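PDB 3SUJ: cerato-platanin 1 from Moniliophthora perniciosa, which is of unknown function but belongs to the secreted cerato-platanin family of fungal proteins, adopts a double-psi beta-barrel fold and binds zinc ions. Local coordinates for residues C63-Y68 against P75-M80. Residues are numbered along the deposited sequence; the frame is centred on the assembly and turned at random.
Sequences CYQLTY and PKSIYM
Tyr-64 with Met-80, Leu-66 with Ile-78 and Tyr-68 with Lys-76 are each joined by two backbone hydrogen bonds, so that strand 63-68 and the start of strand 76-83 run antiparallel as the two arms of a beta hairpin. The six bonds are near straight, from Tyr-68 N to Lys-76 O at 2.8 Å to the longer Lys-76 N to Tyr-68 O at 3.1 Å. CA-H...O contacts accompany them, among them Ser-77 CA to Leu-66 O at 3.2 Å.

Polar side chains meet at the two non-hydrogen-bonded pairs. Thr-67 OG1 and Ser-77 OG share a hydrogen bond of 2.7 Å in which either could be the donor; each oxygen lies anti to its own carbonyl carbon (chi1 -59° and -58°), which sets the two hydroxyls facing each other across the pair. Gln-65 and Tyr-79 extend side by side in the same direction, amide and ring planes 40° apart. Gln-65 NE2 donates to Tyr-79 OH at 3.1 Å, close to the amide plane, while Gln-65 CG packs against Tyr-79 CE1 at 3.5 Å. A weak hydrogen bond ties the same hydroxyl to Arg-122. An alanine in place of Tyr-79 would probably leave the Gln-65 amide without this acceptor and the Gln-65 methylenes without the ring beside them, so that the amide could turn more readily.

Apolar contacts are few and lie at van der Waals distance. Leu-66 CB meets Ile-78 CG1 at 4.1 Å, and Leu-66 CD1 approaches Met-80 CB. Cys-63 SG, in a disulfide with Cys-123, touches Tyr-79 CB at 4.1 Å.

The backbone bonds thus fix the register, the partly exposed polar side chains pair with one another, and buried Ile-78 and Met-80 join the hairpin to helix 94-101 and strand 90-92, respectively, in the double-psi beta-barrel domain.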
ATOM      1  N   CYS A  63       2.008  -6.838   5.005  1.00  9.02           N
ATOM      2  CA  CYS A  63       0.641  -6.712   4.550  1.00  8.27           C
ATOM      3  C   CYS A  63      -0.180  -5.992   5.569  1.00  8.98           C
ATOM      4  O   CYS A  63      -0.272  -6.420   6.765  1.00 10.10           O
ATOM      5  CB  CYS A  63       0.098  -8.117   4.337  1.00 10.28           C
ATOM      6  SG  CYS A  63      -1.610  -8.151   3.655  1.00 10.40           S
ATOM      7  N   TYR A  64      -0.841  -4.912   5.185  1.00  7.78           N
ATOM      8  CA  TYR A  64      -1.649  -4.097   6.094  1.00  7.84           C
ATOM      9  C   TYR A  64      -3.085  -4.158   5.683  1.00  7.89           C
ATOM     10  O   TYR A  64      -3.417  -3.839   4.492  1.00  8.80           O
ATOM     11  CB  TYR A  64      -1.152  -2.627   6.097  1.00  8.17           C
ATOM     12  CG  TYR A  64       0.195  -2.495   6.695  1.00  7.49           C
ATOM     13  CD1 TYR A  64       0.323  -2.226   8.062  1.00  8.83           C
ATOM     14  CD2 TYR A  64       1.354  -2.577   5.956  1.00  9.93           C
ATOM     15  CE1 TYR A  64       1.559  -2.072   8.680  1.00  9.22           C
ATOM     16  CE2 TYR A  64       2.611  -2.416   6.584  1.00  9.73           C
ATOM     17  CZ  TYR A  64       2.684  -2.114   7.902  1.00 10.06           C
ATOM     18  OH  TYR A  64       3.955  -1.963   8.463  1.00 12.33           O
ATOM     19  N   GLN A  65      -3.968  -4.467   6.607  1.00  7.92           N
ATOM     20  CA  GLN A  65      -5.383  -4.330   6.402  1.00  7.02           C
ATOM     21  C   GLN A  65      -5.817  -2.942   6.760  1.00  6.90           C
ATOM     22  O   GLN A  65      -5.589  -2.456   7.885  1.00  7.89           O
ATOM     23  CB  GLN A  65      -6.077  -5.305   7.311  1.00  8.05           C
ATOM     24  CG  GLN A  65      -7.636  -5.255   7.169  1.00  9.31           C
ATOM     25  CD  GLN A  65      -8.299  -6.123   8.225  1.00 10.74           C
ATOM     26  OE1 GLN A  65      -7.907  -6.018   9.418  1.00 17.12           O
ATOM     27  NE2 GLN A  65      -9.198  -6.998   7.872  1.00 11.32           N
ATOM     28  N   LEU A  66      -6.389  -2.252   5.780  1.00  7.54           N
ATOM     29  CA  LEU A  66      -6.851  -0.881   5.948  1.00  7.05           C
ATOM     30  C   LEU A  66      -8.349  -0.865   5.790  1.00  6.97           C
ATOM     31  O   LEU A  66      -8.849  -1.294   4.784  1.00  8.64           O
ATOM     32  CB  LEU A  66      -6.213   0.043   4.912  1.00  7.04           C
ATOM     33  CG  LEU A  66      -4.693  -0.009   4.826  1.00  9.51           C
ATOM     34  CD1 LEU A  66      -4.150   0.916   3.687  1.00 14.49           C
ATOM     35  CD2 LEU A  66      -4.039   0.420   6.094  1.00 15.69           C
ATOM     36  N   THR A  67      -9.024  -0.372   6.820  1.00  7.06           N
ATOM     37  CA  THR A  67     -10.485  -0.408   6.854  1.00  8.52           C
ATOM     38  C   THR A  67     -11.031   0.981   6.917  1.00  7.86           C
ATOM     39  O   THR A  67     -10.657   1.809   7.736  1.00  9.15           O
ATOM     40  CB  THR A  67     -11.010  -1.235   8.085  1.00  8.80           C
ATOM     41  OG1 THR A  67     -10.449  -2.583   7.952  1.00  8.87           O
ATOM     42  CG2 THR A  67     -12.536  -1.319   8.027  1.00 10.16           C
ATOM     43  N   TYR A  68     -11.924   1.188   5.945  1.00  8.68           N
ATOM     44  CA  TYR A  68     -12.607   2.529   5.795  1.00  9.21           C
ATOM     45  C   TYR A  68     -14.039   2.358   6.136  1.00 10.03           C
ATOM     46  O   TYR A  68     -14.714   1.485   5.607  1.00 10.69           O
ATOM     47  CB  TYR A  68     -12.459   3.059   4.365  1.00  9.05           C
ATOM     48  CG  TYR A  68     -13.125   4.389   4.128  1.00 11.53           C
ATOM     49  CD1 TYR A  68     -12.721   5.521   4.793  1.00 12.21           C
ATOM     50  CD2 TYR A  68     -14.182   4.469   3.249  1.00 12.42           C
ATOM     51  CE1 TYR A  68     -13.356   6.782   4.545  1.00 13.65           C
ATOM     52  CE2 TYR A  68     -14.825   5.733   2.989  1.00 14.10           C
ATOM     53  CZ  TYR A  68     -14.372   6.780   3.680  1.00 14.29           C
ATOM     54  OH  TYR A  68     -14.952   8.037   3.436  1.00 19.10           O
ATOM     55  N   PRO A  75     -18.568  -0.889   6.285  1.00 16.21           N
ATOM     56  CA  PRO A  75     -17.121  -0.961   6.211  1.00 14.59           C
ATOM     57  C   PRO A  75     -16.644  -1.844   5.106  1.00 11.83           C
ATOM     58  O   PRO A  75     -17.188  -2.764   4.643  1.00 12.00           O
ATOM     59  CB  PRO A  75     -16.725  -1.571   7.582  1.00 17.93           C
ATOM     60  CG  PRO A  75     -17.865  -1.171   8.521  1.00 18.78           C
ATOM     61  CD  PRO A  75     -19.028  -1.378   7.630  1.00 16.51           C
ATOM     62  N   LYS A  76     -15.440  -1.423   4.658  1.00  9.77           N
ATOM     63  CA  LYS A  76     -14.723  -2.115   3.591  1.00  8.47           C
ATOM     64  C   LYS A  76     -13.255  -2.107   3.989  1.00  8.47           C
ATOM     65  O   LYS A  76     -12.750  -1.120   4.502  1.00  9.17           O
ATOM     66  CB  LYS A  76     -14.925  -1.269   2.301  1.00 11.05           C
ATOM     67  CG  LYS A  76     -14.163  -1.693   1.138  1.00 17.82           C
ATOM     68  CD  LYS A  76     -14.488  -3.031   0.617  1.00 17.57           C
ATOM     69  CE  LYS A  76     -13.637  -3.297  -0.628  1.00 20.53           C
ATOM     70  NZ  LYS A  76     -14.209  -4.544  -1.257  1.00 25.14           N
ATOM     71  N   SER A  77     -12.574  -3.188   3.625  1.00  7.97           N
ATOM     72  CA  SER A  77     -11.139  -3.306   3.857  1.00  8.34           C
ATOM     73  C   SER A  77     -10.403  -3.596   2.604  1.00  8.95           C
ATOM     74  O   SER A  77     -10.918  -4.301   1.725  1.00 10.14           O
ATOM     75  CB  SER A  77     -10.811  -4.461   4.840  1.00  8.96           C
ATOM     76  OG  SER A  77     -11.452  -4.313   6.093  1.00 10.28           O
ATOM     77  N   ILE A  78      -9.186  -3.095   2.534  1.00  8.63           N
ATOM     78  CA  ILE A  78      -8.259  -3.597   1.516  1.00  8.90           C
ATOM     79  C   ILE A  78      -7.007  -4.096   2.203  1.00  8.32           C
ATOM     80  O   ILE A  78      -6.828  -3.808   3.373  1.00  8.56           O
ATOM     81  CB  ILE A  78      -7.834  -2.454   0.470  1.00 10.81           C
ATOM     82  CG1 ILE A  78      -7.239  -1.241   1.171  1.00 10.58           C
ATOM     83  CG2 ILE A  78      -9.062  -2.100  -0.418  1.00 12.20           C
ATOM     84  CD1 ILE A  78      -6.440  -0.211   0.303  1.00 13.83           C
ATOM     85  N   TYR A  79      -6.158  -4.786   1.470  1.00  8.16           N
ATOM     86  CA  TYR A  79      -4.957  -5.470   2.033  1.00  7.83           C
ATOM     87  C   TYR A  79      -3.811  -4.992   1.193  1.00  7.33           C
ATOM     88  O   TYR A  79      -3.767  -5.273  -0.012  1.00  9.81           O
ATOM     89  CB  TYR A  79      -5.141  -6.997   1.981  1.00  8.75           C
ATOM     90  CG  TYR A  79      -6.381  -7.397   2.793  1.00  8.30           C
ATOM     91  CD1 TYR A  79      -6.304  -7.661   4.155  1.00  9.00           C
ATOM     92  CD2 TYR A  79      -7.636  -7.358   2.208  1.00  8.87           C
ATOM     93  CE1 TYR A  79      -7.429  -7.930   4.910  1.00  9.82           C
ATOM     94  CE2 TYR A  79      -8.821  -7.600   2.952  1.00 10.24           C
ATOM     95  CZ  TYR A  79      -8.660  -7.923   4.284  1.00  9.85           C
ATOM     96  OH  TYR A  79      -9.832  -8.102   5.058  1.00 11.48           O
ATOM     97  N   MET A  80      -2.960  -4.190   1.757  1.00  7.66           N
ATOM     98  CA  MET A  80      -1.910  -3.505   0.974  1.00  7.42           C
ATOM     99  C   MET A  80      -0.537  -4.016   1.336  1.00  6.54           C
ATOM    100  O   MET A  80      -0.207  -4.035   2.497  1.00  7.94           O
ATOM    101  CB  MET A  80      -2.004  -1.973   1.283  1.00  9.58           C
ATOM    102  CG  MET A  80      -1.179  -1.114   0.305  1.00 10.42           C
ATOM    103  SD  MET A  80      -0.746   0.544   0.846  1.00 12.45           S
ATOM    104  CE  MET A  80       0.672   0.069   1.787  1.00 11.23           C
TER